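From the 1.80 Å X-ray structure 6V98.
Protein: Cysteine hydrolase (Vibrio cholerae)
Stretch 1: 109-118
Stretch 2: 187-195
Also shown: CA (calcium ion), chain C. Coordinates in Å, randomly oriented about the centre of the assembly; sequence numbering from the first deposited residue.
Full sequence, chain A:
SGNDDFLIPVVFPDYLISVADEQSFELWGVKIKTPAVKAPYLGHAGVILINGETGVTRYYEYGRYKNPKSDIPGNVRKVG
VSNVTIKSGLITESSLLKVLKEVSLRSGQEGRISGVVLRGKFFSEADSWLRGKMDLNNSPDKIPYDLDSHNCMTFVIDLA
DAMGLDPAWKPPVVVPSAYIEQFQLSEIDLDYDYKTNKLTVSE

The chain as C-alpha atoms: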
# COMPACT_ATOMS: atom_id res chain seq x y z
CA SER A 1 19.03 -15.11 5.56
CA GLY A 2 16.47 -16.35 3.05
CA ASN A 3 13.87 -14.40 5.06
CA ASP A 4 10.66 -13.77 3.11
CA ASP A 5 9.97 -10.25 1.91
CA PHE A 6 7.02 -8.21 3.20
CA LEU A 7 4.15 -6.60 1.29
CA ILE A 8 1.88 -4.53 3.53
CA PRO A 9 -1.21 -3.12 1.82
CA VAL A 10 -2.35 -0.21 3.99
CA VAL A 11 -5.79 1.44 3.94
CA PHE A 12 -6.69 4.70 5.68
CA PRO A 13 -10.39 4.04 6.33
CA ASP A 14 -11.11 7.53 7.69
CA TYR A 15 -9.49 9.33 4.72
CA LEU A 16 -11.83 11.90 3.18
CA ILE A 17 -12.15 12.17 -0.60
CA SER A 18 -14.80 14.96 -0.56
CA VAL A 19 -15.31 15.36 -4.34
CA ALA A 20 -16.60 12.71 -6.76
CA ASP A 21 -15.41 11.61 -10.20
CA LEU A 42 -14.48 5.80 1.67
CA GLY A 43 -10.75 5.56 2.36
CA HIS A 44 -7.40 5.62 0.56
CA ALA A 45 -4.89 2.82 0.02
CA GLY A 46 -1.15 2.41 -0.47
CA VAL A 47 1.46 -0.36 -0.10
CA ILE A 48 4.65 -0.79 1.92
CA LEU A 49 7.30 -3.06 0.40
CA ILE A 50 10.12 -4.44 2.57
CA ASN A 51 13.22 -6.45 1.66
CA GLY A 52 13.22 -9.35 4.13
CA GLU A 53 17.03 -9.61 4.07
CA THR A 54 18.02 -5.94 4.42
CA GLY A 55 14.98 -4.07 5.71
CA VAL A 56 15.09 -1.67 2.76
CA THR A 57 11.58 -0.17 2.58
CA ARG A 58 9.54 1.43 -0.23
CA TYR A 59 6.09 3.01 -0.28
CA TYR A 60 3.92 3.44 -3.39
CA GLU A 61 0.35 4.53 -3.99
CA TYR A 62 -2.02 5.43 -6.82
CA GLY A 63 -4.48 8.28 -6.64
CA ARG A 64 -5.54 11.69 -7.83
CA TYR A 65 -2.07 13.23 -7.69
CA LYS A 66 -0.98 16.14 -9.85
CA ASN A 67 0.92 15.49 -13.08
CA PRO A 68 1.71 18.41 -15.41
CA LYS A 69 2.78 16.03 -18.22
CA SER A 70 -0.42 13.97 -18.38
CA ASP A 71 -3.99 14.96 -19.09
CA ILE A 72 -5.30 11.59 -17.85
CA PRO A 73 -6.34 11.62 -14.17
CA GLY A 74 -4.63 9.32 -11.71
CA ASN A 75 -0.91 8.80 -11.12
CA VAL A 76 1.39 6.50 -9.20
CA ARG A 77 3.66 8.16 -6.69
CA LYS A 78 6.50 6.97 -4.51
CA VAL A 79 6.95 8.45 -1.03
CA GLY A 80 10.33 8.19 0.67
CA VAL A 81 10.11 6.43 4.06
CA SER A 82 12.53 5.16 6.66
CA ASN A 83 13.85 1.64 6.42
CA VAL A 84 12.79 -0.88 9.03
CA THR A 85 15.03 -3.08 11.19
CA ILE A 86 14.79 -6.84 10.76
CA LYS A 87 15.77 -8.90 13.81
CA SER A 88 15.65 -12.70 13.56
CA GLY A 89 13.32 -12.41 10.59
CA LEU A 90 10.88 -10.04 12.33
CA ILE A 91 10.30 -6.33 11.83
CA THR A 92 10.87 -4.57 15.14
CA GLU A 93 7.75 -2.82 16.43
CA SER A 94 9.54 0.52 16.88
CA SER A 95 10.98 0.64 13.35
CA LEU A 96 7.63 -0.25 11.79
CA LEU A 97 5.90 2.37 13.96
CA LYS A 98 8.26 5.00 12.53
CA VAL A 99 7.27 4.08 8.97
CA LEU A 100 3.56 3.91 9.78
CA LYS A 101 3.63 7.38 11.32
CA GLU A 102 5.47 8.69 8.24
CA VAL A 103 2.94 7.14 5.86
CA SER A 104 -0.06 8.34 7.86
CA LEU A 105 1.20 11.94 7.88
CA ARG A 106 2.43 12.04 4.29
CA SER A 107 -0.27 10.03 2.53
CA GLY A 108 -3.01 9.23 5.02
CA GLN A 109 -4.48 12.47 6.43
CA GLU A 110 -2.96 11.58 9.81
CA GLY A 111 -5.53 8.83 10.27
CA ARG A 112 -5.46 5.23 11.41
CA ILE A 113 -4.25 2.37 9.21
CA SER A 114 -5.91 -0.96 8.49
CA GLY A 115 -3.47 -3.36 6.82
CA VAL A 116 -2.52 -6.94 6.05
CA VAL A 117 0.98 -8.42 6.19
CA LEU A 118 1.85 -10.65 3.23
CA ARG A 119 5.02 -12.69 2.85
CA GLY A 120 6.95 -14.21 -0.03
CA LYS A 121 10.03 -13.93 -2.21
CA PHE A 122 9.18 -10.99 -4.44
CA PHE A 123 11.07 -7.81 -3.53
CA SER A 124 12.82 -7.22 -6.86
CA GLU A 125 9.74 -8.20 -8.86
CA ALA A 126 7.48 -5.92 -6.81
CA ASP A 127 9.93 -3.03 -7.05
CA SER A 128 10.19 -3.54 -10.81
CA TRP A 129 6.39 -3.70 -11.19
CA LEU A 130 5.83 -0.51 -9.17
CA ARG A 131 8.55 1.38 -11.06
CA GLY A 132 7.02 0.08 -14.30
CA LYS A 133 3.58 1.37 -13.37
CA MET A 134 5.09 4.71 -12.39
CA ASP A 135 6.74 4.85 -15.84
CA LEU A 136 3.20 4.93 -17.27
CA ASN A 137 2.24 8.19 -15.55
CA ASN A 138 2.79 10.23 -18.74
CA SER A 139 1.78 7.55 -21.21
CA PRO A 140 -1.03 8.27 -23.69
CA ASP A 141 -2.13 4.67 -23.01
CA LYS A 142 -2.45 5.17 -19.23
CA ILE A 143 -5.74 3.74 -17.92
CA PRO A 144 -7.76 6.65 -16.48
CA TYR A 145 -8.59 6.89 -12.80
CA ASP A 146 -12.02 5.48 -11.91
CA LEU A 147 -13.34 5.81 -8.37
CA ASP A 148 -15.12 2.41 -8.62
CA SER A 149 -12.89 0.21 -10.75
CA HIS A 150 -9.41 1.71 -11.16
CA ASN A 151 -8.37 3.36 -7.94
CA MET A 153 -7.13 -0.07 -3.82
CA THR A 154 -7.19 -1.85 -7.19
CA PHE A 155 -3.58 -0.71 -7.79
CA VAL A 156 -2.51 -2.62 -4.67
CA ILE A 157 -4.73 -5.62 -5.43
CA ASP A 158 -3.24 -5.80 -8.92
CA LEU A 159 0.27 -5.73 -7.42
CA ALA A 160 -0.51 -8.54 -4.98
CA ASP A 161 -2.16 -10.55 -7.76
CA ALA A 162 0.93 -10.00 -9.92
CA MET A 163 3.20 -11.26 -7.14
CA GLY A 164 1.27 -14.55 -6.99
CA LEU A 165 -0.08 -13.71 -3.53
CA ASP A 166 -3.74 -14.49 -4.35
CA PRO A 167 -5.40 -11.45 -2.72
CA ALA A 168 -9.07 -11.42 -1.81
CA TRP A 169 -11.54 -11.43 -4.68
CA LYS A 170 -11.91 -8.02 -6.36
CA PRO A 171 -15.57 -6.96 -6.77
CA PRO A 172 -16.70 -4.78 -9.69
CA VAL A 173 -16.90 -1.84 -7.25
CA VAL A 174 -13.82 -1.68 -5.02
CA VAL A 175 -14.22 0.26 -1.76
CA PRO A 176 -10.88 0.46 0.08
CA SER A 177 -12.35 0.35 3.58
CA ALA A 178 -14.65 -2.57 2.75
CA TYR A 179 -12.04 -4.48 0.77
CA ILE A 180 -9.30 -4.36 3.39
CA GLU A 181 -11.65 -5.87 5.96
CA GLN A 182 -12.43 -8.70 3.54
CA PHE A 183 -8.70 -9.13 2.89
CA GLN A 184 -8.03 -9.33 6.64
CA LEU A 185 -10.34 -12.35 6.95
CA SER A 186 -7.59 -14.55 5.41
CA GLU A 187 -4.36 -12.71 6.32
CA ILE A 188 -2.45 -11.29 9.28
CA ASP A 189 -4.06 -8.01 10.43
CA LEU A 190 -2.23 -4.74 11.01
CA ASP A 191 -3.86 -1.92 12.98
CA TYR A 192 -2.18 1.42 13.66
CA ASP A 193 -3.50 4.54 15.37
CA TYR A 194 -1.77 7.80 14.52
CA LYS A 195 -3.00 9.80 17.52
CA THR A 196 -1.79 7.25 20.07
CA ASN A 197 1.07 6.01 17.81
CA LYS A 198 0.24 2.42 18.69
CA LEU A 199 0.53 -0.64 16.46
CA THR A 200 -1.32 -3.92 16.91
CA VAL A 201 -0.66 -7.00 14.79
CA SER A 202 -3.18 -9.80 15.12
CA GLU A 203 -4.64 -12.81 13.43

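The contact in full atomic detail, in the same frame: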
# COMPACT_ATOMS: atom_id res chain seq x y z
N GLN A 109 -3.67 11.48 5.71
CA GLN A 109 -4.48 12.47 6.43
C GLN A 109 -4.38 12.29 7.95
O GLN A 109 -5.30 12.64 8.70
CB GLN A 109 -5.94 12.44 5.97
CG GLN A 109 -6.10 12.89 4.51
CD GLN A 109 -7.55 13.00 4.08
OE1 GLN A 109 -8.47 12.75 4.86
NE2 GLN A 109 -7.76 13.35 2.80
N GLU A 110 -3.25 11.75 8.40
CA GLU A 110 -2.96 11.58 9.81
C GLU A 110 -4.03 10.74 10.49
O GLU A 110 -4.41 10.98 11.63
CB GLU A 110 -2.81 12.94 10.52
CG GLU A 110 -1.62 13.75 10.02
CD GLU A 110 -1.60 15.15 10.58
OE1 GLU A 110 -2.29 16.03 10.03
OE2 GLU A 110 -0.93 15.36 11.61
N GLY A 111 -4.53 9.73 9.76
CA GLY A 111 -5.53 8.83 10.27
C GLY A 111 -4.96 7.45 10.57
O GLY A 111 -3.79 7.15 10.34
N ARG A 112 -5.85 6.59 11.08
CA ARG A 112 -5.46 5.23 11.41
C ARG A 112 -5.26 4.41 10.14
O ARG A 112 -5.73 4.76 9.06
CB ARG A 112 -6.52 4.55 12.30
CG ARG A 112 -7.80 4.14 11.57
CD ARG A 112 -8.89 3.69 12.55
NE ARG A 112 -10.18 3.45 11.89
CZ ARG A 112 -10.61 2.25 11.49
NH1 ARG A 112 -9.84 1.17 11.66
NH2 ARG A 112 -11.80 2.12 10.93
N ILE A 113 -4.57 3.28 10.30
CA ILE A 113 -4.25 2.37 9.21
C ILE A 113 -4.89 1.03 9.51
O ILE A 113 -4.81 0.54 10.64
CB ILE A 113 -2.73 2.24 9.02
CG1 ILE A 113 -2.15 3.57 8.55
CG2 ILE A 113 -2.39 1.07 8.05
CD1 ILE A 113 -0.66 3.58 8.40
N SER A 114 -5.55 0.45 8.51
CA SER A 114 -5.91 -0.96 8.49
C SER A 114 -5.06 -1.64 7.42
O SER A 114 -5.06 -1.18 6.28
CB SER A 114 -7.40 -1.16 8.17
OG SER A 114 -8.24 -0.57 9.14
N GLY A 115 -4.35 -2.71 7.77
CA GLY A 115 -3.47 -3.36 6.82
C GLY A 115 -3.51 -4.87 6.93
O GLY A 115 -4.14 -5.44 7.82
N VAL A 116 -2.83 -5.52 5.98
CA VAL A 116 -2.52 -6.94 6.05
C VAL A 116 -1.03 -7.09 5.81
O VAL A 116 -0.41 -6.26 5.12
CB VAL A 116 -3.32 -7.80 5.05
CG1 VAL A 116 -4.80 -7.77 5.39
CG2 VAL A 116 -3.07 -7.33 3.59
N VAL A 117 -0.45 -8.15 6.34
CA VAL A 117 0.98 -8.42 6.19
C VAL A 117 1.13 -9.68 5.37
O VAL A 117 0.76 -10.77 5.81
CB VAL A 117 1.68 -8.54 7.54
CG1 VAL A 117 3.16 -8.78 7.34
CG2 VAL A 117 1.44 -7.28 8.39
N LEU A 118 1.69 -9.55 4.17
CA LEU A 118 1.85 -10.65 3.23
C LEU A 118 3.33 -10.97 3.10
O LEU A 118 4.17 -10.08 3.18
CB LEU A 118 1.29 -10.28 1.85
CG LEU A 118 -0.08 -9.62 1.82
CD1 LEU A 118 -0.42 -9.21 0.42
CD2 LEU A 118 -1.13 -10.56 2.41
N GLU A 187 -5.76 -13.09 6.17
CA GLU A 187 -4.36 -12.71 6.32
C GLU A 187 -4.14 -12.11 7.70
O GLU A 187 -5.09 -11.78 8.41
CB GLU A 187 -3.91 -11.69 5.26
CG GLU A 187 -4.30 -12.00 3.83
CD GLU A 187 -3.44 -13.09 3.23
OE1 GLU A 187 -2.40 -13.44 3.82
OE2 GLU A 187 -3.81 -13.60 2.15
N ILE A 188 -2.86 -11.98 8.05
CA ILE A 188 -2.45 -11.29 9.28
C ILE A 188 -2.93 -9.85 9.23
O ILE A 188 -2.73 -9.16 8.23
CB ILE A 188 -0.93 -11.37 9.43
CG1 ILE A 188 -0.48 -12.83 9.62
CG2 ILE A 188 -0.42 -10.47 10.54
CD1 ILE A 188 -0.86 -13.40 10.98
N ASP A 189 -3.54 -9.37 10.33
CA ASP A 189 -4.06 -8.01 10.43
C ASP A 189 -3.01 -7.05 10.97
O ASP A 189 -2.25 -7.39 11.88
CB ASP A 189 -5.25 -7.94 11.39
CG ASP A 189 -6.52 -8.49 10.80
OD1 ASP A 189 -6.44 -9.43 9.98
OD2 ASP A 189 -7.59 -7.98 11.18
N LEU A 190 -3.03 -5.83 10.46
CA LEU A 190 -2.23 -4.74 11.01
C LEU A 190 -3.18 -3.59 11.33
O LEU A 190 -3.99 -3.20 10.49
CB LEU A 190 -1.15 -4.28 10.02
CG LEU A 190 -0.28 -3.09 10.41
CD1 LEU A 190 0.39 -3.36 11.74
CD2 LEU A 190 0.75 -2.79 9.35
N ASP A 191 -3.10 -3.09 12.56
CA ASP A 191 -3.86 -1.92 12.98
C ASP A 191 -2.90 -0.90 13.57
O ASP A 191 -2.03 -1.25 14.37
CB ASP A 191 -4.95 -2.29 13.99
CG ASP A 191 -6.14 -2.97 13.34
OD1 ASP A 191 -7.02 -2.26 12.81
OD2 ASP A 191 -6.18 -4.22 13.35
N TYR A 192 -3.05 0.36 13.17
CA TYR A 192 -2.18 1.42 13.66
C TYR A 192 -3.02 2.65 13.91
O TYR A 192 -3.83 3.03 13.06
CB TYR A 192 -1.05 1.74 12.67
CG TYR A 192 -0.33 3.02 12.98
CD1 TYR A 192 0.64 3.08 13.97
CD2 TYR A 192 -0.61 4.20 12.28
CE1 TYR A 192 1.31 4.26 14.26
CE2 TYR A 192 0.06 5.39 12.57
CZ TYR A 192 1.01 5.41 13.56
OH TYR A 192 1.68 6.58 13.85
N ASP A 193 -2.84 3.27 15.07
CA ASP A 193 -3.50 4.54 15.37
C ASP A 193 -2.47 5.65 15.41
O ASP A 193 -1.47 5.56 16.13
CB ASP A 193 -4.25 4.48 16.70
CG ASP A 193 -4.96 5.78 17.02
OD1 ASP A 193 -5.95 6.10 16.33
OD2 ASP A 193 -4.50 6.49 17.94
N TYR A 194 -2.73 6.71 14.63
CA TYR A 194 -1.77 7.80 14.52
C TYR A 194 -1.75 8.64 15.79
O TYR A 194 -0.67 9.04 16.26
CB TYR A 194 -2.12 8.68 13.32
CG TYR A 194 -1.17 9.84 13.09
CD1 TYR A 194 0.02 9.65 12.39
CD2 TYR A 194 -1.48 11.11 13.53
CE1 TYR A 194 0.89 10.71 12.17
CE2 TYR A 194 -0.62 12.17 13.31
CZ TYR A 194 0.56 11.96 12.62
OH TYR A 194 1.42 13.01 12.38
N LYS A 195 -2.92 8.92 16.36
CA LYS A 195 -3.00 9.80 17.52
C LYS A 195 -2.29 9.19 18.72
O LYS A 195 -1.57 9.88 19.44
CB LYS A 195 -4.46 10.11 17.85
CG LYS A 195 -5.03 11.31 17.11
CD LYS A 195 -3.91 12.15 16.54
CE LYS A 195 -4.45 13.37 15.84
NZ LYS A 195 -3.31 14.23 15.43
CA CA C . -6.88 -11.73 9.90
O HOH W 1 -6.79 0.47 12.53
O HOH W 2 -8.44 -2.96 10.59
O HOH W 3 -1.11 -12.98 6.13
O HOH W 4 -7.42 -13.98 9.54
O HOH W 5 -9.13 -11.61 10.83

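How does the loop ahead of the strand meet stretch 2? Glu 110 lays its aliphatic part over one face of the Tyr 194 ring, with CB 4.0 Å from the ring centroid, a CH-pi contact. Arg 112 follows, its CB 3.2 Å from Tyr 192 O while its guanidinium leads away.

What joins the strands? They run antiparallel, linked by backbone hydrogen bonds. Ile 113 N donates to Tyr 192 O (2.9 Å), and Tyr 192 N returns a bond to Ile 113 O (3.1 Å). On the same face, Ile 113 CD1 packs 3.9 Å from Tyr 192 CD2, burying apolar surface.

How are the polar side chains of Ser 114 and Asp 191 linked? A water bridges them, 2.8 Å from Ser 114 OG and 2.7 Å from Asp 191 OD1; another joins Asp 191 OD1 to Ile 113 O and Arg 112 NH1.

Why does glycine fit next? Gly 115 N bonds Leu 190 O (2.8 Å) and Leu 190 N bonds Gly 115 O (2.9 Å); a CB here would sit a tight 3.4 Å from Leu 190 CB.

What closes the contact? Val 116 CB meets Glu 187 CB at 3.9 Å. Branched Val 117 offers apolar surface to Ile 188 on the face they share, its CB 4.1 Å from Ile 188 CG2.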